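Local coordinates for protein HTH-type transcriptional regulator TreR (Bacillus subtilis, PDB 2OGG) that represses transcription of the trePA operon for trehalose use and binds trehalose-6-phosphate, this chain being its effector-binding domain, at residues E49-F59 against F130-K141. Sequence-based numbering, arbitrary orientation.
Sequences EHVILDKDYFF and FQYTESRHRLDK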
loop_
_atom_site.group_PDB
_atom_site.type_symbol
_atom_site.label_atom_id
_atom_site.label_comp_id
_atom_site.label_asym_id
_atom_site.label_seq_id
_atom_site.Cartn_x
_atom_site.Cartn_y
_atom_site.Cartn_z
ATOM N N GLU A 49 3.529 -20.858 25.485
ATOM C CA GLU A 49 4.761 -20.116 25.696
ATOM C C GLU A 49 4.578 -18.640 25.507
ATOM O O GLU A 49 3.844 -18.214 24.619
ATOM C CB GLU A 49 5.842 -20.604 24.739
ATOM C CG GLU A 49 6.204 -22.062 24.903
ATOM C CD GLU A 49 7.423 -22.433 24.094
ATOM O OE1 GLU A 49 7.382 -22.277 22.857
ATOM O OE2 GLU A 49 8.437 -22.841 24.701
ATOM N N HIS A 50 5.332 -17.866 26.282
ATOM C CA HIS A 50 5.412 -16.412 26.105
ATOM C C HIS A 50 6.464 -16.114 25.047
ATOM O O HIS A 50 7.665 -16.368 25.249
ATOM C CB HIS A 50 5.806 -15.738 27.414
ATOM C CG HIS A 50 4.784 -15.887 28.494
ATOM N ND1 HIS A 50 3.696 -15.046 28.610
ATOM C CD2 HIS A 50 4.656 -16.810 29.476
ATOM C CE1 HIS A 50 2.952 -15.437 29.628
ATOM N NE2 HIS A 50 3.518 -16.498 30.176
ATOM N N VAL A 51 6.024 -15.557 23.925
ATOM C CA VAL A 51 6.902 -15.490 22.782
ATOM C C VAL A 51 7.024 -14.144 22.091
ATOM O O VAL A 51 7.914 -13.968 21.264
ATOM C CB VAL A 51 6.590 -16.589 21.788
ATOM C CG1 VAL A 51 6.720 -17.930 22.465
ATOM C CG2 VAL A 51 5.192 -16.416 21.264
ATOM N N ILE A 52 6.075 -13.239 22.344
ATOM C CA ILE A 52 6.135 -11.893 21.807
ATOM C C ILE A 52 6.091 -10.881 22.943
ATOM O O ILE A 52 5.311 -11.025 23.889
ATOM C CB ILE A 52 4.974 -11.610 20.829
ATOM C CG1 ILE A 52 5.071 -12.536 19.620
ATOM C CG2 ILE A 52 5.043 -10.153 20.324
ATOM C CD1 ILE A 52 3.738 -13.092 19.169
ATOM N N LEU A 53 6.882 -9.824 22.833
ATOM C CA LEU A 53 6.787 -8.760 23.819
ATOM C C LEU A 53 6.360 -7.493 23.120
ATOM O O LEU A 53 6.958 -7.119 22.117
ATOM C CB LEU A 53 8.105 -8.562 24.553
ATOM C CG LEU A 53 7.918 -7.537 25.663
ATOM C CD1 LEU A 53 7.253 -8.194 26.860
ATOM C CD2 LEU A 53 9.221 -6.794 26.022
ATOM N N ASP A 54 5.187 -6.981 23.489
ATOM C CA ASP A 54 4.604 -5.820 22.812
ATOM C C ASP A 54 4.721 -4.575 23.683
ATOM O O ASP A 54 4.239 -4.556 24.814
ATOM C CB ASP A 54 3.140 -6.084 22.499
ATOM C CG ASP A 54 2.953 -6.912 21.231
ATOM O OD1 ASP A 54 3.689 -6.648 20.250
ATOM O OD2 ASP A 54 2.011 -7.754 21.170
ATOM N N LYS A 55 5.452 -3.581 23.211
ATOM C CA LYS A 55 5.552 -2.304 23.941
ATOM C C LYS A 55 4.835 -1.174 23.201
ATOM O O LYS A 55 5.078 -0.963 22.014
ATOM C CB LYS A 55 7.024 -1.973 24.187
ATOM C CG LYS A 55 7.731 -3.080 24.973
ATOM C CD LYS A 55 9.253 -3.039 24.867
ATOM C CE LYS A 55 9.814 -1.872 25.671
ATOM N NZ LYS A 55 11.269 -1.988 25.913
ATOM N N ASP A 56 3.773 -0.639 23.785
ATOM C CA ASP A 56 3.121 0.513 23.169
ATOM C C ASP A 56 3.386 1.768 23.988
ATOM O O ASP A 56 3.160 1.741 25.193
ATOM C CB ASP A 56 1.609 0.290 23.032
ATOM C CG ASP A 56 1.238 -0.543 21.797
ATOM O OD1 ASP A 56 1.118 0.082 20.718
ATOM O OD2 ASP A 56 1.009 -1.794 21.902
ATOM N N TYR A 57 3.450 2.898 23.288
ATOM C CA TYR A 57 3.639 4.219 23.880
ATOM C C TYR A 57 2.857 5.250 23.049
ATOM O O TYR A 57 3.121 5.405 21.861
ATOM C CB TYR A 57 5.120 4.595 23.815
ATOM C CG TYR A 57 6.004 3.685 24.624
ATOM C CD1 TYR A 57 6.260 3.944 25.970
ATOM C CD2 TYR A 57 6.646 2.610 24.034
ATOM C CE1 TYR A 57 7.065 3.118 26.703
ATOM C CE2 TYR A 57 7.316 1.711 24.783
ATOM C CZ TYR A 57 7.603 2.006 26.102
ATOM O OH TYR A 57 8.371 1.134 26.844
ATOM N N PHE A 58 1.940 5.990 23.671
ATOM C CA PHE A 58 1.212 7.029 22.967
ATOM C C PHE A 58 0.786 8.153 23.897
ATOM O O PHE A 58 0.885 8.017 25.123
ATOM C CB PHE A 58 0.022 6.438 22.222
ATOM C CG PHE A 58 -0.842 5.578 23.077
ATOM C CD1 PHE A 58 -0.523 4.268 23.286
ATOM C CD2 PHE A 58 -1.878 6.129 23.799
ATOM C CE1 PHE A 58 -1.291 3.484 24.111
ATOM C CE2 PHE A 58 -2.668 5.346 24.614
ATOM C CZ PHE A 58 -2.393 4.014 24.748
ATOM N N PHE A 59 0.507 9.324 23.319
ATOM C CA PHE A 59 0.268 10.526 24.137
ATOM C C PHE A 59 -1.116 10.481 24.775
ATOM O O PHE A 59 -2.151 10.523 24.069
ATOM C CB PHE A 59 0.375 11.816 23.311
ATOM C CG PHE A 59 1.740 12.104 22.790
ATOM C CD1 PHE A 59 2.447 13.202 23.264
ATOM C CD2 PHE A 59 2.215 11.450 21.660
ATOM C CE1 PHE A 59 3.643 13.585 22.679
ATOM C CE2 PHE A 59 3.487 11.736 21.151
ATOM C CZ PHE A 59 4.162 12.858 21.611
ATOM N N PHE A 130 2.174 10.320 16.807
ATOM C CA PHE A 130 1.272 10.201 17.939
ATOM C C PHE A 130 1.469 8.916 18.739
ATOM O O PHE A 130 1.153 8.877 19.917
ATOM C CB PHE A 130 -0.156 10.288 17.414
ATOM C CG PHE A 130 -1.110 9.402 18.127
ATOM C CD1 PHE A 130 -1.619 9.760 19.376
ATOM C CD2 PHE A 130 -1.526 8.230 17.549
ATOM C CE1 PHE A 130 -2.470 8.913 20.076
ATOM C CE2 PHE A 130 -2.429 7.397 18.215
ATOM C CZ PHE A 130 -2.889 7.739 19.492
ATOM N N GLN A 131 1.930 7.849 18.084
ATOM C CA GLN A 131 2.124 6.547 18.745
ATOM C C GLN A 131 3.390 5.805 18.318
ATOM O O GLN A 131 3.811 5.874 17.164
ATOM C CB GLN A 131 0.932 5.657 18.462
ATOM C CG GLN A 131 1.127 4.217 18.912
ATOM C CD GLN A 131 -0.112 3.418 18.670
ATOM O OE1 GLN A 131 -1.068 3.932 18.083
ATOM N NE2 GLN A 131 -0.189 2.236 19.286
ATOM N N TYR A 132 3.971 5.038 19.233
ATOM C CA TYR A 132 5.111 4.222 18.879
ATOM C C TYR A 132 4.974 2.822 19.464
ATOM O O TYR A 132 4.715 2.670 20.649
ATOM C CB TYR A 132 6.408 4.880 19.310
ATOM C CG TYR A 132 7.580 3.915 19.421
ATOM C CD1 TYR A 132 8.344 3.563 18.313
ATOM C CD2 TYR A 132 7.973 3.423 20.645
ATOM C CE1 TYR A 132 9.365 2.617 18.412
ATOM C CE2 TYR A 132 9.036 2.514 20.766
ATOM C CZ TYR A 132 9.714 2.099 19.653
ATOM O OH TYR A 132 10.804 1.232 19.802
ATOM N N THR A 133 5.125 1.804 18.615
ATOM C CA THR A 133 4.997 0.417 19.028
ATOM C C THR A 133 6.258 -0.355 18.686
ATOM O O THR A 133 6.932 -0.060 17.705
ATOM C CB THR A 133 3.792 -0.217 18.350
ATOM O OG1 THR A 133 2.650 0.607 18.599
ATOM C CG2 THR A 133 3.504 -1.611 18.905
ATOM N N GLU A 134 6.668 -1.206 19.604
ATOM C CA GLU A 134 7.860 -2.032 19.445
ATOM C C GLU A 134 7.477 -3.461 19.801
ATOM O O GLU A 134 7.016 -3.718 20.916
ATOM C CB GLU A 134 8.984 -1.577 20.374
ATOM C CG GLU A 134 10.190 -2.485 20.260
ATOM C CD GLU A 134 11.292 -2.177 21.253
ATOM O OE1 GLU A 134 11.573 -0.982 21.499
ATOM O OE2 GLU A 134 11.990 -3.136 21.657
ATOM N N SER A 135 7.422 -4.316 18.786
ATOM C CA SER A 135 6.892 -5.663 18.946
ATOM C C SER A 135 8.010 -6.655 18.731
ATOM O O SER A 135 8.635 -6.661 17.676
ATOM C CB SER A 135 5.802 -5.896 17.910
ATOM O OG SER A 135 5.005 -7.005 18.255
ATOM N N ARG A 136 8.393 -7.347 19.791
ATOM C CA ARG A 136 9.580 -8.205 19.752
ATOM C C ARG A 136 9.194 -9.684 19.703
ATOM O O ARG A 136 8.562 -10.198 20.646
ATOM C CB ARG A 136 10.451 -7.918 20.976
ATOM C CG ARG A 136 10.665 -6.430 21.190
ATOM C CD ARG A 136 11.567 -6.122 22.383
ATOM N NE ARG A 136 12.918 -6.648 22.219
ATOM C CZ ARG A 136 13.931 -5.974 21.674
ATOM N NH1 ARG A 136 13.729 -4.753 21.194
ATOM N NH2 ARG A 136 15.145 -6.527 21.602
ATOM N N HIS A 137 9.550 -10.357 18.603
ATOM C CA HIS A 137 9.232 -11.768 18.430
ATOM C C HIS A 137 10.433 -12.665 18.553
ATOM O O HIS A 137 11.453 -12.424 17.922
ATOM C CB HIS A 137 8.668 -12.004 17.042
ATOM C CG HIS A 137 7.450 -11.196 16.739
ATOM N ND1 HIS A 137 7.503 -9.843 16.482
ATOM C CD2 HIS A 137 6.151 -11.557 16.601
ATOM C CE1 HIS A 137 6.284 -9.399 16.223
ATOM N NE2 HIS A 137 5.451 -10.424 16.262
ATOM N N ARG A 138 10.240 -13.804 19.204
ATOM C CA ARG A 138 11.135 -14.927 19.060
ATOM C C ARG A 138 11.156 -15.391 17.593
ATOM O O ARG A 138 10.121 -15.426 16.920
ATOM C CB ARG A 138 10.632 -16.050 19.941
ATOM C CG ARG A 138 11.729 -16.988 20.430
ATOM C CD ARG A 138 11.144 -17.907 21.473
ATOM N NE ARG A 138 10.333 -18.974 20.885
ATOM C CZ ARG A 138 9.855 -20.011 21.572
ATOM N NH1 ARG A 138 10.087 -20.119 22.882
ATOM N NH2 ARG A 138 9.096 -20.911 20.961
ATOM N N LEU A 139 12.322 -15.795 17.106
ATOM C CA LEU A 139 12.509 -15.986 15.672
ATOM C C LEU A 139 11.493 -16.909 15.021
ATOM O O LEU A 139 11.036 -16.647 13.916
ATOM C CB LEU A 139 13.924 -16.465 15.364
ATOM C CG LEU A 139 14.946 -15.338 15.416
ATOM C CD1 LEU A 139 15.053 -14.865 16.832
ATOM C CD2 LEU A 139 16.296 -15.818 14.911
ATOM N N ASP A 140 11.236 -18.053 15.639
ATOM C CA ASP A 140 10.291 -19.014 15.072
ATOM C C ASP A 140 8.835 -18.531 15.060
ATOM O O ASP A 140 7.966 -19.234 14.585
ATOM C CB ASP A 140 10.387 -20.361 15.799
ATOM C CG ASP A 140 9.933 -20.278 17.254
ATOM O OD1 ASP A 140 10.293 -19.298 17.947
ATOM O OD2 ASP A 140 9.188 -21.182 17.695
ATOM N N LYS A 141 8.549 -17.405 15.704
ATOM C CA LYS A 141 7.161 -16.957 15.880
ATOM C C LYS A 141 6.912 -15.646 15.148
ATOM O O LYS A 141 6.239 -14.748 15.656
ATOM C CB LYS A 141 6.830 -16.789 17.369
ATOM C CG LYS A 141 6.786 -18.098 18.149
ATOM C CD LYS A 141 5.733 -19.030 17.582
ATOM C CE LYS A 141 5.845 -20.409 18.195
ATOM N NZ LYS A 141 4.597 -21.169 17.983
#
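Asp56 OD1 takes two bonds from the neighbouring strand: Thr133 OG1 lies 2.7 Å from OD1, well above the carboxylate plane, and Gln131 NE2 reaches the same oxygen at 2.9 Å from the opposite face, on the anti side. Gln131 can do this because its chain is fully extended (chi1 171°, chi2 177°), which carries the amide along the strand to Asp56, with OD1 in the amide plane. OD2 forms a salt bridge with Arg42, so both oxygens of this buried aspartate have partners. Asp54 is placed likewise: OD1 takes one bond, from Ser135 OG, modelled too short for its length to be trusted, and OD2 forms a salt bridge with Arg44. Asp54, Asp56, Thr133 and Ser135, short and polar, share one face with Ile52 and His137; Ile52 CG2 rests over the imidazole in a CH-pi contact.

Both strands are central in the six-stranded antiparallel sheet of the UTRA effector-binding domain. On the reverse face Tyr57 and Tyr132 run side by side, CD2 to CD2 3.7 Å; being amphipathic, they pack against helix 23-29 while Tyr57 OH bonds Glu39 and Tyr132 OH donates to Glu134 OE1. At the far end Arg138 NH2 forms a salt bridge with Glu49 OE1 (2.9 Å), the guanidinium and carboxylate planes 76° apart. Its many donors also let NE and NH2 grip Asp140 side-on and NH1 bond Asp108 O, while Val51 CG1 lids the flat face.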